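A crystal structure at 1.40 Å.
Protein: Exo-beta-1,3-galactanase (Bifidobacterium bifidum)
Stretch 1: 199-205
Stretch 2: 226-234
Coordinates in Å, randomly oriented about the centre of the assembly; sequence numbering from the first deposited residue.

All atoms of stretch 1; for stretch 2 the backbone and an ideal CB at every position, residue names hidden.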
# COMPACT_ATOMS: atom_id res chain seq x y z
N LEU A 199 -8.03 -3.80 18.11
CA LEU A 199 -8.95 -3.95 16.98
C LEU A 199 -8.19 -3.65 15.69
O LEU A 199 -7.51 -2.62 15.59
CB LEU A 199 -10.13 -2.99 17.10
CG LEU A 199 -11.31 -3.23 16.16
CD1 LEU A 199 -12.04 -4.49 16.58
CD2 LEU A 199 -12.25 -2.06 16.14
N TYR A 200 -8.32 -4.54 14.70
CA TYR A 200 -7.72 -4.35 13.37
C TYR A 200 -8.71 -3.61 12.48
O TYR A 200 -9.91 -3.89 12.49
CB TYR A 200 -7.40 -5.70 12.73
CG TYR A 200 -6.45 -6.57 13.53
CD1 TYR A 200 -5.07 -6.40 13.43
CD2 TYR A 200 -6.94 -7.58 14.38
CE1 TYR A 200 -4.20 -7.19 14.16
CE2 TYR A 200 -6.07 -8.38 15.11
CZ TYR A 200 -4.70 -8.18 15.00
OH TYR A 200 -3.82 -8.97 15.72
N TYR A 201 -8.19 -2.65 11.71
CA TYR A 201 -8.99 -1.91 10.74
C TYR A 201 -8.37 -2.17 9.37
O TYR A 201 -7.18 -1.94 9.18
CB TYR A 201 -8.99 -0.40 11.02
CG TYR A 201 -9.60 0.04 12.37
CD1 TYR A 201 -8.99 -0.27 13.58
CD2 TYR A 201 -10.76 0.82 12.40
CE1 TYR A 201 -9.53 0.14 14.81
CE2 TYR A 201 -11.32 1.25 13.61
CZ TYR A 201 -10.70 0.90 14.81
OH TYR A 201 -11.24 1.33 16.02
N TRP A 202 -9.19 -2.65 8.43
CA TRP A 202 -8.78 -3.06 7.09
C TRP A 202 -9.54 -2.21 6.09
O TRP A 202 -10.78 -2.28 6.02
CB TRP A 202 -9.13 -4.55 6.93
CG TRP A 202 -8.81 -5.24 5.63
CD1 TRP A 202 -8.29 -4.69 4.48
CD2 TRP A 202 -9.01 -6.64 5.35
NE1 TRP A 202 -8.16 -5.67 3.51
CE2 TRP A 202 -8.59 -6.87 4.02
CE3 TRP A 202 -9.50 -7.72 6.11
CZ2 TRP A 202 -8.66 -8.14 3.42
CZ3 TRP A 202 -9.55 -8.99 5.52
CH2 TRP A 202 -9.12 -9.18 4.19
N PHE A 203 -8.81 -1.42 5.29
CA PHE A 203 -9.37 -0.53 4.28
C PHE A 203 -9.10 -1.08 2.89
O PHE A 203 -8.07 -1.73 2.65
CB PHE A 203 -8.74 0.87 4.38
CG PHE A 203 -8.88 1.51 5.74
CD1 PHE A 203 -8.05 1.14 6.80
CD2 PHE A 203 -9.85 2.48 5.96
CE1 PHE A 203 -8.20 1.74 8.07
CE2 PHE A 203 -9.99 3.08 7.23
CZ PHE A 203 -9.16 2.71 8.27
N GLY A 204 -10.00 -0.78 1.94
CA GLY A 204 -9.78 -1.12 0.55
C GLY A 204 -10.71 -0.36 -0.37
O GLY A 204 -11.59 0.38 0.08
N SER A 205 -10.50 -0.55 -1.67
CA SER A 205 -11.25 0.14 -2.71
C SER A 205 -12.10 -0.83 -3.53
O SER A 205 -11.71 -1.99 -3.76
CB SER A 205 -10.32 0.90 -3.66
OG SER A 205 -9.24 0.09 -4.10
N UNK A 226 -13.95 -13.23 12.97
CA UNK A 226 -14.80 -12.68 11.90
C UNK A 226 -14.57 -11.21 11.61
O UNK A 226 -14.37 -10.39 12.51
CB UNK A 226 -16.27 -12.88 12.26
N UNK A 227 -14.60 -10.89 10.33
CA UNK A 227 -14.53 -9.51 9.87
C UNK A 227 -15.93 -8.92 9.76
O UNK A 227 -16.86 -9.57 9.27
CB UNK A 227 -13.81 -9.43 8.52
N UNK A 228 -16.07 -7.69 10.23
CA UNK A 228 -17.36 -7.01 10.29
C UNK A 228 -17.83 -6.62 8.89
O UNK A 228 -17.10 -6.72 7.89
CB UNK A 228 -17.27 -5.77 11.18
N UNK A 229 -19.08 -6.17 8.82
CA UNK A 229 -19.63 -5.57 7.61
C UNK A 229 -18.67 -4.48 7.09
O UNK A 229 -18.06 -3.76 7.87
CB UNK A 229 -21.02 -4.99 7.88
N UNK A 230 -18.57 -4.36 5.77
CA UNK A 230 -17.72 -3.32 5.20
C UNK A 230 -18.53 -2.03 5.10
O UNK A 230 -19.61 -2.01 4.52
CB UNK A 230 -17.18 -3.74 3.83
N UNK A 231 -18.07 -0.93 5.53
CA UNK A 231 -18.67 0.38 5.71
C UNK A 231 -17.85 1.50 5.09
O UNK A 231 -16.65 1.37 4.90
CB UNK A 231 -18.87 0.66 7.20
N UNK A 232 -18.44 2.49 4.64
CA UNK A 232 -17.73 3.62 4.07
C UNK A 232 -17.05 4.41 5.17
O UNK A 232 -17.59 4.55 6.26
CB UNK A 232 -18.68 4.52 3.27
N UNK A 233 -15.86 4.93 4.90
CA UNK A 233 -15.19 5.83 5.84
C UNK A 233 -15.18 7.31 5.44
O UNK A 233 -14.91 8.16 6.30
CB UNK A 233 -13.74 5.36 6.02
N UNK A 234 -15.43 7.63 4.18
CA UNK A 234 -15.64 8.99 3.69
C UNK A 234 -17.12 9.20 3.33
O UNK A 234 -17.89 8.23 3.24
CB UNK A 234 -14.75 9.27 2.48

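Stretch 1 is an extended strand, and what it offers its neighbour is almost wholly aromatic: the rings of Trp202 and Phe203, the CB of Tyr200, and the bare backbone at Gly204. No hydrogen bond crosses between the stretches, so the rules here are rules of shape.

Position 226 lies far from the strand, with nothing of stretch 1 within 5.5 Å of its ideal CB. Its phi of -67° and psi of 140° suit many residues, proline among them. The residue is Pro226, preceded by a cis peptide bond, and it makes no contact.

Position 227 is different. Its CA-to-CB bond points toward the strand, and the ideal CB stands 5.2 Å from Trp202 CE3. That gap is too wide for a small residue to close, and the rim of the indole, nearest at CE3, invites a flat or bulky apolar group: leucine, methionine, phenylalanine, tyrosine or tryptophan could all serve. The deposited residue is Trp227, with chi1 in the m well. It presents its face to the edge of Trp202, the six-membered rings 4.9 Å apart at their centroids and their planes at 79°, with Trp202 CE3 3.6 Å from Trp227 CE2. An indole is also long enough to reach a second residue, placing Trp227 CH2 3.6 Å from Tyr200 CB.

Positions 228 and 229 carry the chain past the strand at a distance, and stretch 1 sets no demand; polar residues fit as well as any. They are Ser228 and Glu229, neither touching the strand.

Position 230 is the least obvious. Its CB points sideways and has nothing of stretch 1 within 5.5 Å, so a short side chain would leave the strand untouched. A long one that swings inward could meet the face of Trp202 and the backbone running on to Gly204; methionine, arginine or a large aromatic has the length. Trp230, chi1 again m, directs its edge at that face: Trp230 CH2 is 3.6 Å from Trp202 CD2, with the planes at 71°. Its CZ3 approaches the backbone, 3.3 Å from Trp202 O and 4.4 Å from Gly204 N. Trp202 thus gives its edge to one tryptophan and a face to another.

Positions 231 and 232 have extended backbone angles and CB atoms out of reach of stretch 1, so beta-compatible residues of many kinds would do. Lys231, its chain extended beyond chi1, and Leu232 occupy them without contact.

At position 233 the CA-to-CB bond points toward the strand again, the ideal CB 4.6 Å from Phe203 CE2. A phenyl rim calls for an apolar partner, whether leucine, methionine or an aromatic. Phe233, with chi1 at 54° (p), offers its ring face to the edge of Phe203: Phe203 CD2 lies 3.5 Å from Phe233 CE1, and the planes are nearly perpendicular at 85°.

Position 234 is out of reach once more, and stretch 1 sets no demand there; it is Ala234. The recurring motif is an aromatic edge set against an aromatic face, used three times.

Stretch 2 (226-234) PWSEWKLFA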
# COMPACT_ATOMS: atom_id res chain seq x y z
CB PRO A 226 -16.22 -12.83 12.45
CG PRO A 226 -16.09 -13.09 13.90
CD PRO A 226 -14.72 -13.65 14.15
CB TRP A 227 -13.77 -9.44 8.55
CG TRP A 227 -12.31 -9.65 8.76
CD1 TRP A 227 -11.61 -10.83 8.66
CD2 TRP A 227 -11.34 -8.66 9.15
NE1 TRP A 227 -10.27 -10.63 8.93
CE2 TRP A 227 -10.08 -9.30 9.24
CE3 TRP A 227 -11.42 -7.28 9.41
CZ2 TRP A 227 -8.90 -8.61 9.59
CZ3 TRP A 227 -10.23 -6.59 9.77
CH2 TRP A 227 -9.00 -7.26 9.85
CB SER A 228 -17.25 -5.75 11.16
OG SER A 228 -16.60 -4.71 10.46
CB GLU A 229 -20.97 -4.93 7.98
CG GLU A 229 -21.55 -4.02 6.93
CD GLU A 229 -22.75 -3.20 7.42
OE1 GLU A 229 -22.84 -2.90 8.64
OE2 GLU A 229 -23.60 -2.83 6.59
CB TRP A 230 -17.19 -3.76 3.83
CG TRP A 230 -16.20 -4.88 3.94
CD1 TRP A 230 -16.47 -6.20 4.14
CD2 TRP A 230 -14.77 -4.77 3.89
NE1 TRP A 230 -15.30 -6.92 4.21
CE2 TRP A 230 -14.24 -6.06 4.06
CE3 TRP A 230 -13.89 -3.70 3.71
CZ2 TRP A 230 -12.88 -6.32 4.05
CZ3 TRP A 230 -12.53 -3.96 3.71
CH2 TRP A 230 -12.04 -5.25 3.88
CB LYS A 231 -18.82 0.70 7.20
CG LYS A 231 -19.81 -0.17 7.95
CD LYS A 231 -19.86 0.21 9.41
CE LYS A 231 -20.86 -0.64 10.17
NZ LYS A 231 -20.89 -0.29 11.61
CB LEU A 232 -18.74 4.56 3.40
CG LEU A 232 -19.08 4.48 1.91
CD1 LEU A 232 -19.84 3.21 1.59
CD2 LEU A 232 -19.89 5.70 1.49
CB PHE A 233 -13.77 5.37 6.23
CG PHE A 233 -12.85 5.11 5.06
CD1 PHE A 233 -12.82 3.86 4.43
CD2 PHE A 233 -12.00 6.11 4.60
CE1 PHE A 233 -11.96 3.62 3.35
CE2 PHE A 233 -11.13 5.88 3.51
CZ PHE A 233 -11.12 4.63 2.89
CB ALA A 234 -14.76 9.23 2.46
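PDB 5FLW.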